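Putative histidinol-phosphate aminotransferase (Erwinia carotovora atroseptica, PDB 3LY1) binds pyridoxal phosphate and is probably an aminotransferase of the histidinol-phosphate aminotransferase subfamily. Local coordinates at residues Glu79-Ala84 and Ile206-Phe211; Leu95-Leu100 and Asp104-Ala109. All coordinates share one frame; numbering follows the deposited sequence.

In the fold
Both contacts pack helices against the same mixed seven-stranded sheet that carries the pyridoxal phosphate site, and their centres lie about 14 Å apart. Contact 2 is nested within the loop that contact 1 closes, since residues 95-109 all lie between 79-84 and 206-211. The two meet between their helices: Arg-82 CG lies 3.6 Å from Phe-108 CE1, and Ile-81 CG2 lies 4.1 Å from Gly-105 N. Contact 1 touches the cofactor directly through Ile-81 and Thr-210. In contact 2, the CA of Gly-105 is about 9 Å from the nearest cofactor atom, but Tyr-102, a cofactor-binding residue in the turn between its segments, has its side chain about 4 Å (nearest atoms) from that of Ile-81.

Contact 1 (Glu79-Ala84 and Ile206-Phe211); sequences EGIRAA and ILLKTF. With PLP (pyridoxal-5'-phosphate), chain E.
Two partners grip Thr-210 OG1: it donates a hydrogen bond of 2.6 Å to PLP O2P and is also hydrogen-bonded to Ser-212 OG. With OG1 anti to the backbone N (chi1 -175°), the hydroxyl faces the phosphate, a task suited to a short beta-branched side chain with a hydroxyl. Segment 79-84 of helix 76-88 reaches the same cofactor through Ile-81, whose CD1 lies 3.8 Å from PLP C6, beyond the ring's outline and raised from its plane, as an apolar neighbour. Between the two runs an apolar seam. Leu-208 lays both methyls against one side of the helix: CD1 is 3.5 Å from Ile-81 CG1, the two side chains crossing at about a right angle, while CD2 rests 4.0 Å from Gly-80 C. Because Gly-80 has no side chain, the leucine can lie directly on the helix backbone. One turn on, the small Ala-84 turns its CB to Ile-206 CD1 at 3.9 Å. Away from the strand, Arg-82 holds Glu-79 side-on, with NE and NH2 both directed to OE1; Glu-79 OE2 accepts from Ala-240 N of the second subunit. The helix and strand run nearly antiparallel (159°). Ser-77 and Ser-78 also hydrogen-bond the cofactor, probably at its phosphate, consistent with the phosphate-binding corner of a fold-type I PLP enzyme, where a helix N-terminus and a sheet strand meet.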
ATOM      1  N   GLU A  79       4.207  -5.940   1.317  1.00 14.45           N
ATOM      2  CA  GLU A  79       4.823  -5.018   0.358  1.00 14.74           C
ATOM      3  C   GLU A  79       6.336  -4.928   0.492  1.00 14.49           C
ATOM      4  O   GLU A  79       7.031  -4.779  -0.509  1.00 15.48           O
ATOM      5  CB  GLU A  79       4.165  -3.631   0.366  1.00 15.06           C
ATOM      6  CG  GLU A  79       2.724  -3.614  -0.207  1.00 16.84           C
ATOM      7  CD  GLU A  79       2.598  -3.924  -1.702  1.00 17.57           C
ATOM      8  OE1 GLU A  79       3.605  -4.128  -2.436  1.00 19.03           O
ATOM      9  OE2 GLU A  79       1.426  -3.937  -2.182  1.00 16.80           O
ATOM     10  N   GLY A  80       6.836  -5.135   1.697  1.00 15.15           N
ATOM     11  CA  GLY A  80       8.281  -5.286   1.953  1.00 15.18           C
ATOM     12  C   GLY A  80       8.923  -6.482   1.301  1.00 14.85           C
ATOM     13  O   GLY A  80       9.998  -6.361   0.702  1.00 15.16           O
ATOM     14  N   ILE A  81       8.230  -7.622   1.333  1.00 14.77           N
ATOM     15  CA  ILE A  81       8.736  -8.826   0.701  1.00 14.32           C
ATOM     16  C   ILE A  81       8.809  -8.605  -0.800  1.00 13.61           C
ATOM     17  O   ILE A  81       9.833  -8.899  -1.420  1.00 13.52           O
ATOM     18  CB  ILE A  81       7.858 -10.068   0.990  1.00 14.65           C
ATOM     19  CG1 ILE A  81       7.784 -10.333   2.494  1.00 15.45           C
ATOM     20  CG2 ILE A  81       8.405 -11.278   0.185  1.00 15.76           C
ATOM     21  CD1 ILE A  81       6.589 -11.250   2.970  1.00 16.74           C
ATOM     22  N   ARG A  82       7.730  -8.072  -1.373  1.00 12.91           N
ATOM     23  CA  ARG A  82       7.703  -7.716  -2.797  1.00 13.27           C
ATOM     24  C   ARG A  82       8.841  -6.787  -3.189  1.00 12.64           C
ATOM     25  O   ARG A  82       9.595  -7.078  -4.106  1.00 11.57           O
ATOM     26  CB  ARG A  82       6.350  -7.130  -3.232  1.00 13.32           C
ATOM     27  CG  ARG A  82       6.287  -6.970  -4.770  1.00 13.08           C
ATOM     28  CD  ARG A  82       5.055  -6.185  -5.261  1.00 15.35           C
ATOM     29  NE  ARG A  82       4.957  -4.928  -4.547  1.00 12.44           N
ATOM     30  CZ  ARG A  82       5.733  -3.877  -4.751  1.00 13.00           C
ATOM     31  NH1 ARG A  82       6.709  -3.874  -5.682  1.00 13.87           N
ATOM     32  NH2 ARG A  82       5.569  -2.830  -3.995  1.00 15.25           N
ATOM     33  N   ALA A  83       9.004  -5.694  -2.469  1.00 12.26           N
ATOM     34  CA  ALA A  83      10.014  -4.705  -2.789  1.00 13.12           C
ATOM     35  C   ALA A  83      11.437  -5.255  -2.661  1.00 14.01           C
ATOM     36  O   ALA A  83      12.288  -4.970  -3.521  1.00 14.80           O
ATOM     37  CB  ALA A  83       9.853  -3.468  -1.921  1.00 13.27           C
ATOM     38  N   ALA A  84      11.667  -6.060  -1.616  1.00 14.39           N
ATOM     39  CA  ALA A  84      12.948  -6.696  -1.396  1.00 14.69           C
ATOM     40  C   ALA A  84      13.277  -7.594  -2.561  1.00 14.24           C
ATOM     41  O   ALA A  84      14.385  -7.524  -3.088  1.00 14.67           O
ATOM     42  CB  ALA A  84      12.981  -7.464  -0.071  1.00 14.79           C
ATOM     43  N   ILE A 206      18.200  -7.695   4.955  1.00 12.47           N
ATOM     44  CA  ILE A 206      16.910  -6.978   5.034  1.00 11.76           C
ATOM     45  C   ILE A 206      16.078  -7.675   6.141  1.00 12.31           C
ATOM     46  O   ILE A 206      15.772  -8.873   6.070  1.00 12.52           O
ATOM     47  CB  ILE A 206      16.164  -7.001   3.624  1.00 11.46           C
ATOM     48  CG1 ILE A 206      17.003  -6.309   2.543  1.00  9.72           C
ATOM     49  CG2 ILE A 206      14.735  -6.420   3.696  1.00 12.25           C
ATOM     50  CD1 ILE A 206      16.651  -6.748   1.022  1.00  8.41           C
ATOM     51  N   LEU A 207      15.770  -6.927   7.184  1.00 12.02           N
ATOM     52  CA  LEU A 207      14.843  -7.343   8.217  1.00 13.31           C
ATOM     53  C   LEU A 207      13.486  -6.787   7.883  1.00 13.01           C
ATOM     54  O   LEU A 207      13.332  -5.580   7.634  1.00 14.27           O
ATOM     55  CB  LEU A 207      15.277  -6.809   9.563  1.00 12.77           C
ATOM     56  CG  LEU A 207      14.352  -6.949  10.763  1.00 13.44           C
ATOM     57  CD1 LEU A 207      13.986  -8.427  11.005  1.00 12.17           C
ATOM     58  CD2 LEU A 207      15.029  -6.342  11.970  1.00 12.41           C
ATOM     59  N   LEU A 208      12.496  -7.649   7.901  1.00 12.50           N
ATOM     60  CA  LEU A 208      11.115  -7.239   7.672  1.00 12.84           C
ATOM     61  C   LEU A 208      10.330  -7.451   8.942  1.00 12.84           C
ATOM     62  O   LEU A 208      10.425  -8.534   9.590  1.00 14.08           O
ATOM     63  CB  LEU A 208      10.500  -8.041   6.551  1.00 11.66           C
ATOM     64  CG  LEU A 208      11.107  -7.876   5.160  1.00 13.64           C
ATOM     65  CD1 LEU A 208      10.434  -8.818   4.251  1.00 12.86           C
ATOM     66  CD2 LEU A 208      11.066  -6.383   4.633  1.00 14.88           C
ATOM     67  N   LYS A 209       9.557  -6.417   9.274  1.00 12.12           N
ATOM     68  CA  LYS A 209       8.686  -6.446  10.432  0.50 12.66           C
ATOM     69  C   LYS A 209       7.331  -5.840  10.095  1.00 13.30           C
ATOM     70  O   LYS A 209       7.155  -5.189   9.058  1.00 13.24           O
ATOM     71  CB  LYS A 209       9.356  -5.771  11.653  0.50 12.76           C
ATOM     72  CG  LYS A 209      10.428  -6.695  12.329  0.50 12.37           C
ATOM     73  CD  LYS A 209      11.037  -6.128  13.608  0.50 11.50           C
ATOM     74  CE  LYS A 209      10.008  -6.116  14.753  0.50  9.87           C
ATOM     75  NZ  LYS A 209       9.742  -7.489  15.323  0.50  8.91           N
ATOM     76  N   THR A 210       6.347  -6.116  10.945  1.00 13.91           N
ATOM     77  CA  THR A 210       4.958  -5.729  10.689  1.00 13.96           C
ATOM     78  C   THR A 210       4.282  -5.364  12.007  1.00 14.78           C
ATOM     79  O   THR A 210       4.694  -5.849  13.035  1.00 14.11           O
ATOM     80  CB  THR A 210       4.172  -6.849   9.998  1.00 15.70           C
ATOM     81  OG1 THR A 210       2.851  -6.379   9.666  1.00 15.38           O
ATOM     82  CG2 THR A 210       4.102  -8.092  10.872  1.00 15.82           C
ATOM     83  N   PHE A 211       3.259  -4.507  11.952  1.00 15.16           N
ATOM     84  CA  PHE A 211       2.362  -4.230  13.090  1.00 14.61           C
ATOM     85  C   PHE A 211       1.127  -5.175  13.124  1.00 14.72           C
ATOM     86  O   PHE A 211       0.221  -5.015  13.954  1.00 13.89           O
ATOM     87  CB  PHE A 211       1.914  -2.775  13.045  1.00 14.32           C
ATOM     88  CG  PHE A 211       2.956  -1.788  13.511  1.00 14.81           C
ATOM     89  CD1 PHE A 211       3.975  -1.329  12.671  1.00 14.07           C
ATOM     90  CD2 PHE A 211       2.917  -1.315  14.793  1.00 15.03           C
ATOM     91  CE1 PHE A 211       4.919  -0.407  13.140  1.00 13.23           C
ATOM     92  CE2 PHE A 211       3.849  -0.376  15.263  1.00 17.12           C
ATOM     93  CZ  PHE A 211       4.851   0.072  14.437  1.00 15.06           C
TER
HETATM   94  N1  PLP E 500       5.462 -12.525   6.826  1.00 22.27           N
HETATM   95  C2  PLP E 500       4.893 -13.640   7.406  1.00 23.66           C
HETATM   96  C2A PLP E 500       5.800 -14.744   7.890  1.00 21.62           C
HETATM   97  C3  PLP E 500       3.502 -13.713   7.489  1.00 23.38           C
HETATM   98  O3  PLP E 500       2.942 -14.818   8.043  1.00 23.50           O
HETATM   99  C4  PLP E 500       2.710 -12.657   6.987  1.00 29.17           C
HETATM  100  C4A PLP E 500       1.216 -12.658   7.186  1.00 33.61           C
HETATM  101  O4A PLP E 500       0.641 -13.682   6.857  1.00 41.58           O
HETATM  102  C5  PLP E 500       3.307 -11.540   6.392  1.00 23.83           C
HETATM  103  C6  PLP E 500       4.700 -11.513   6.314  1.00 22.61           C
HETATM  104  C5A PLP E 500       2.506 -10.389   5.824  1.00 26.61           C
HETATM  105  O4P PLP E 500       1.706  -9.681   6.789  1.00 24.18           O
HETATM  106  P   PLP E 500       1.401  -8.123   6.626  1.00 23.16           P
HETATM  107  O1P PLP E 500       1.336  -7.707   5.190  1.00 23.75           O
HETATM  108  O2P PLP E 500       2.542  -7.496   7.381  1.00 25.58           O
HETATM  109  O3P PLP E 500       0.075  -7.995   7.359  1.00 27.13           O

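Contact 2 (Leu95-Leu100 and Asp104-Ala109); sequences LVIPEL and DGEHFA. With EDO (1,2-ethanediol), chain G.
Strand 95-98 and helix 104-109 run almost antiparallel, at 155° between their N-to-C directions, with their axes 9.5 Å apart at closest approach. The backbones draw nearest at the end far from the connecting turn, where the CA atoms of Leu-95 and Ala-109 are 6.6 Å apart. Leu-95 carries most of the contact. Its CG stands anti to the backbone N (chi1 170°), which carries CD2 to the helix, where it lies 3.5 Å from Gly-105 C and 3.6 Å from Ala-109 CB. Glycine and alanine suit these places because the helix surface there must be shallow enough for the branched leucine to press against the backbone itself. Further along the strand, Ile-97 CD1 meets Glu-106 CB at 4.0 Å, the two side chains crossing at about a right angle. Glu-106 thus spends its aliphatic root on the apolar packing, while its extended chain takes the carboxylate to a partly exposed position; there OE2 forms a salt bridge with Lys-118. A molecule of 1,2-ethanediol, probably from the crystallisation liquor, bridges the two segments: its O2 donates to Glu-99 O over 2.9 Å, and its O1 to Glu-106 OE1 in a very short bond of doubtful exact length. The helix is the connection of a beta-alpha-beta unit, strand 94-98 to strand 115-119, which pair in parallel. Strand 143-148 flanks the other edge of strand 94-98, Val-96 turns to helix 129-137, and Phe-108 packs on Ile-85 of helix 76-88 and on Val-239 of the second subunit.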
ATOM      1  N   LEU A  95      16.250 -17.770  -5.829  1.00 14.53           N
ATOM      2  CA  LEU A  95      15.757 -17.605  -4.464  1.00 14.16           C
ATOM      3  C   LEU A  95      16.006 -18.945  -3.764  1.00 14.76           C
ATOM      4  O   LEU A  95      15.616 -19.983  -4.290  1.00 16.40           O
ATOM      5  CB  LEU A  95      14.252 -17.304  -4.462  1.00 13.80           C
ATOM      6  CG  LEU A  95      13.552 -17.348  -3.110  1.00 14.25           C
ATOM      7  CD1 LEU A  95      13.926 -16.109  -2.361  1.00 13.52           C
ATOM      8  CD2 LEU A  95      12.013 -17.466  -3.256  1.00 11.78           C
ATOM      9  N   VAL A  96      16.639 -18.903  -2.601  1.00 14.59           N
ATOM     10  CA  VAL A  96      16.913 -20.095  -1.779  1.00 14.23           C
ATOM     11  C   VAL A  96      16.001 -20.036  -0.560  1.00 13.37           C
ATOM     12  O   VAL A  96      16.025 -19.054   0.203  1.00 13.91           O
ATOM     13  CB  VAL A  96      18.394 -20.196  -1.353  1.00 13.87           C
ATOM     14  CG1 VAL A  96      18.607 -21.409  -0.434  1.00 13.76           C
ATOM     15  CG2 VAL A  96      19.305 -20.324  -2.596  1.00 15.48           C
ATOM     16  N   ILE A  97      15.162 -21.066  -0.422  1.00 12.58           N
ATOM     17  CA  ILE A  97      14.166 -21.143   0.667  1.00 12.78           C
ATOM     18  C   ILE A  97      14.066 -22.592   1.172  1.00 12.59           C
ATOM     19  O   ILE A  97      14.336 -23.572   0.391  1.00 12.49           O
ATOM     20  CB  ILE A  97      12.734 -20.701   0.222  1.00 11.89           C
ATOM     21  CG1 ILE A  97      12.399 -21.152  -1.219  1.00 14.16           C
ATOM     22  CG2 ILE A  97      12.545 -19.135   0.365  1.00 13.09           C
ATOM     23  CD1 ILE A  97      10.857 -21.114  -1.564  1.00 12.36           C
ATOM     24  N   PRO A  98      13.646 -22.751   2.418  1.00 12.86           N
ATOM     25  CA  PRO A  98      13.134 -24.023   2.939  1.00 13.39           C
ATOM     26  C   PRO A  98      11.889 -24.404   2.161  1.00 14.11           C
ATOM     27  O   PRO A  98      11.168 -23.517   1.707  1.00 15.29           O
ATOM     28  CB  PRO A  98      12.779 -23.707   4.405  1.00 13.95           C
ATOM     29  CG  PRO A  98      13.475 -22.428   4.714  1.00 14.06           C
ATOM     30  CD  PRO A  98      13.492 -21.673   3.424  1.00 12.14           C
ATOM     31  N   GLU A  99      11.638 -25.696   2.012  1.00 13.75           N
ATOM     32  CA  GLU A  99      10.551 -26.164   1.173  0.50 14.49           C
ATOM     33  C   GLU A  99       9.203 -25.743   1.769  1.00 14.81           C
ATOM     34  O   GLU A  99       8.241 -25.522   1.015  1.00 15.57           O
ATOM     35  CB  GLU A  99      10.617 -27.684   0.985  0.50 14.60           C
ATOM     36  CG  GLU A  99       9.528 -28.232   0.091  0.50 14.85           C
ATOM     37  CD  GLU A  99       9.777 -29.654  -0.351  0.50 16.28           C
ATOM     38  OE1 GLU A  99      10.743 -30.290   0.141  0.50 15.89           O
ATOM     39  OE2 GLU A  99       8.983 -30.130  -1.189  0.50 13.78           O
ATOM     40  N   LEU A 100       9.144 -25.646   3.097  1.00 13.89           N
ATOM     41  CA  LEU A 100       7.899 -25.337   3.839  1.00 15.05           C
ATOM     42  C   LEU A 100       8.067 -24.019   4.618  1.00 14.50           C
ATOM     43  O   LEU A 100       8.635 -23.971   5.719  1.00 16.21           O
ATOM     44  CB  LEU A 100       7.513 -26.455   4.815  1.00 15.34           C
ATOM     45  CG  LEU A 100       6.163 -26.311   5.589  1.00 19.08           C
ATOM     46  CD1 LEU A 100       4.980 -26.502   4.618  1.00 19.22           C
ATOM     47  CD2 LEU A 100       6.046 -27.293   6.778  1.00 19.08           C
ATOM     48  N   ASP A 104       5.061 -16.063  -0.096  1.00 15.85           N
ATOM     49  CA  ASP A 104       5.214 -14.793  -0.840  1.00 16.27           C
ATOM     50  C   ASP A 104       6.564 -14.622  -1.472  1.00 15.85           C
ATOM     51  O   ASP A 104       6.654 -14.010  -2.500  1.00 17.45           O
ATOM     52  CB  ASP A 104       4.945 -13.577   0.038  1.00 16.05           C
ATOM     53  CG  ASP A 104       3.456 -13.310   0.241  1.00 20.54           C
ATOM     54  OD1 ASP A 104       2.621 -14.184  -0.076  1.00 24.68           O
ATOM     55  OD2 ASP A 104       3.126 -12.201   0.721  1.00 24.72           O
ATOM     56  N   GLY A 105       7.629 -15.121  -0.851  1.00 16.25           N
ATOM     57  CA  GLY A 105       8.938 -15.015  -1.457  1.00 15.12           C
ATOM     58  C   GLY A 105       8.987 -15.739  -2.806  1.00 14.58           C
ATOM     59  O   GLY A 105       9.369 -15.152  -3.813  1.00 14.67           O
ATOM     60  N   GLU A 106       8.588 -17.007  -2.812  1.00 13.14           N
ATOM     61  CA  GLU A 106       8.515 -17.797  -4.039  1.00 13.96           C
ATOM     62  C   GLU A 106       7.633 -17.115  -5.129  1.00 13.23           C
ATOM     63  O   GLU A 106       7.986 -17.097  -6.334  1.00 13.40           O
ATOM     64  CB  GLU A 106       8.021 -19.213  -3.709  1.00 13.67           C
ATOM     65  CG  GLU A 106       7.512 -19.981  -4.864  1.00 16.70           C
ATOM     66  CD  GLU A 106       7.202 -21.436  -4.525  1.00 21.07           C
ATOM     67  OE1 GLU A 106       6.856 -21.751  -3.373  1.00 18.42           O
ATOM     68  OE2 GLU A 106       7.275 -22.261  -5.438  1.00 18.45           O
ATOM     69  N   HIS A 107       6.486 -16.620  -4.695  1.00 13.49           N
ATOM     70  CA  HIS A 107       5.504 -15.958  -5.552  1.00 13.97           C
ATOM     71  C   HIS A 107       6.127 -14.803  -6.330  1.00 13.13           C
ATOM     72  O   HIS A 107       5.999 -14.745  -7.574  1.00 13.27           O
ATOM     73  CB  HIS A 107       4.318 -15.470  -4.698  1.00 14.25           C
ATOM     74  CG  HIS A 107       3.335 -14.613  -5.434  1.00 17.77           C
ATOM     75  ND1 HIS A 107       2.304 -15.132  -6.185  1.00 22.23           N
ATOM     76  CD2 HIS A 107       3.189 -13.261  -5.482  1.00 22.53           C
ATOM     77  CE1 HIS A 107       1.607 -14.139  -6.714  1.00 24.38           C
ATOM     78  NE2 HIS A 107       2.120 -12.995  -6.302  1.00 21.82           N
ATOM     79  N   PHE A 108       6.778 -13.874  -5.619  1.00 14.09           N
ATOM     80  CA  PHE A 108       7.405 -12.726  -6.261  1.00 13.69           C
ATOM     81  C   PHE A 108       8.668 -13.145  -7.003  1.00 13.57           C
ATOM     82  O   PHE A 108       9.030 -12.549  -8.045  1.00 13.78           O
ATOM     83  CB  PHE A 108       7.664 -11.589  -5.246  1.00 14.02           C
ATOM     84  CG  PHE A 108       6.400 -11.021  -4.640  1.00 14.59           C
ATOM     85  CD1 PHE A 108       5.450 -10.384  -5.432  1.00 17.85           C
ATOM     86  CD2 PHE A 108       6.149 -11.139  -3.298  1.00 18.49           C
ATOM     87  CE1 PHE A 108       4.267  -9.919  -4.879  1.00 18.07           C
ATOM     88  CE2 PHE A 108       4.981 -10.636  -2.758  1.00 18.75           C
ATOM     89  CZ  PHE A 108       4.054 -10.040  -3.561  1.00 17.74           C
ATOM     90  N   ALA A 109       9.328 -14.206  -6.530  1.00 13.56           N
ATOM     91  CA  ALA A 109      10.508 -14.705  -7.248  1.00 13.48           C
ATOM     92  C   ALA A 109      10.159 -15.267  -8.623  1.00 14.45           C
ATOM     93  O   ALA A 109      10.869 -15.025  -9.636  1.00 16.11           O
ATOM     94  CB  ALA A 109      11.302 -15.748  -6.374  1.00 12.84           C
TER
HETATM   95  C1  EDO G   1       7.168 -21.792   0.158  1.00 38.13           C
HETATM   96  O1  EDO G   1       7.293 -21.024  -1.049  1.00 27.41           O
HETATM   97  C2  EDO G   1       5.826 -22.538   0.315  1.00 38.00           C
HETATM   98  O2  EDO G   1       5.973 -23.670   1.234  1.00 38.85           O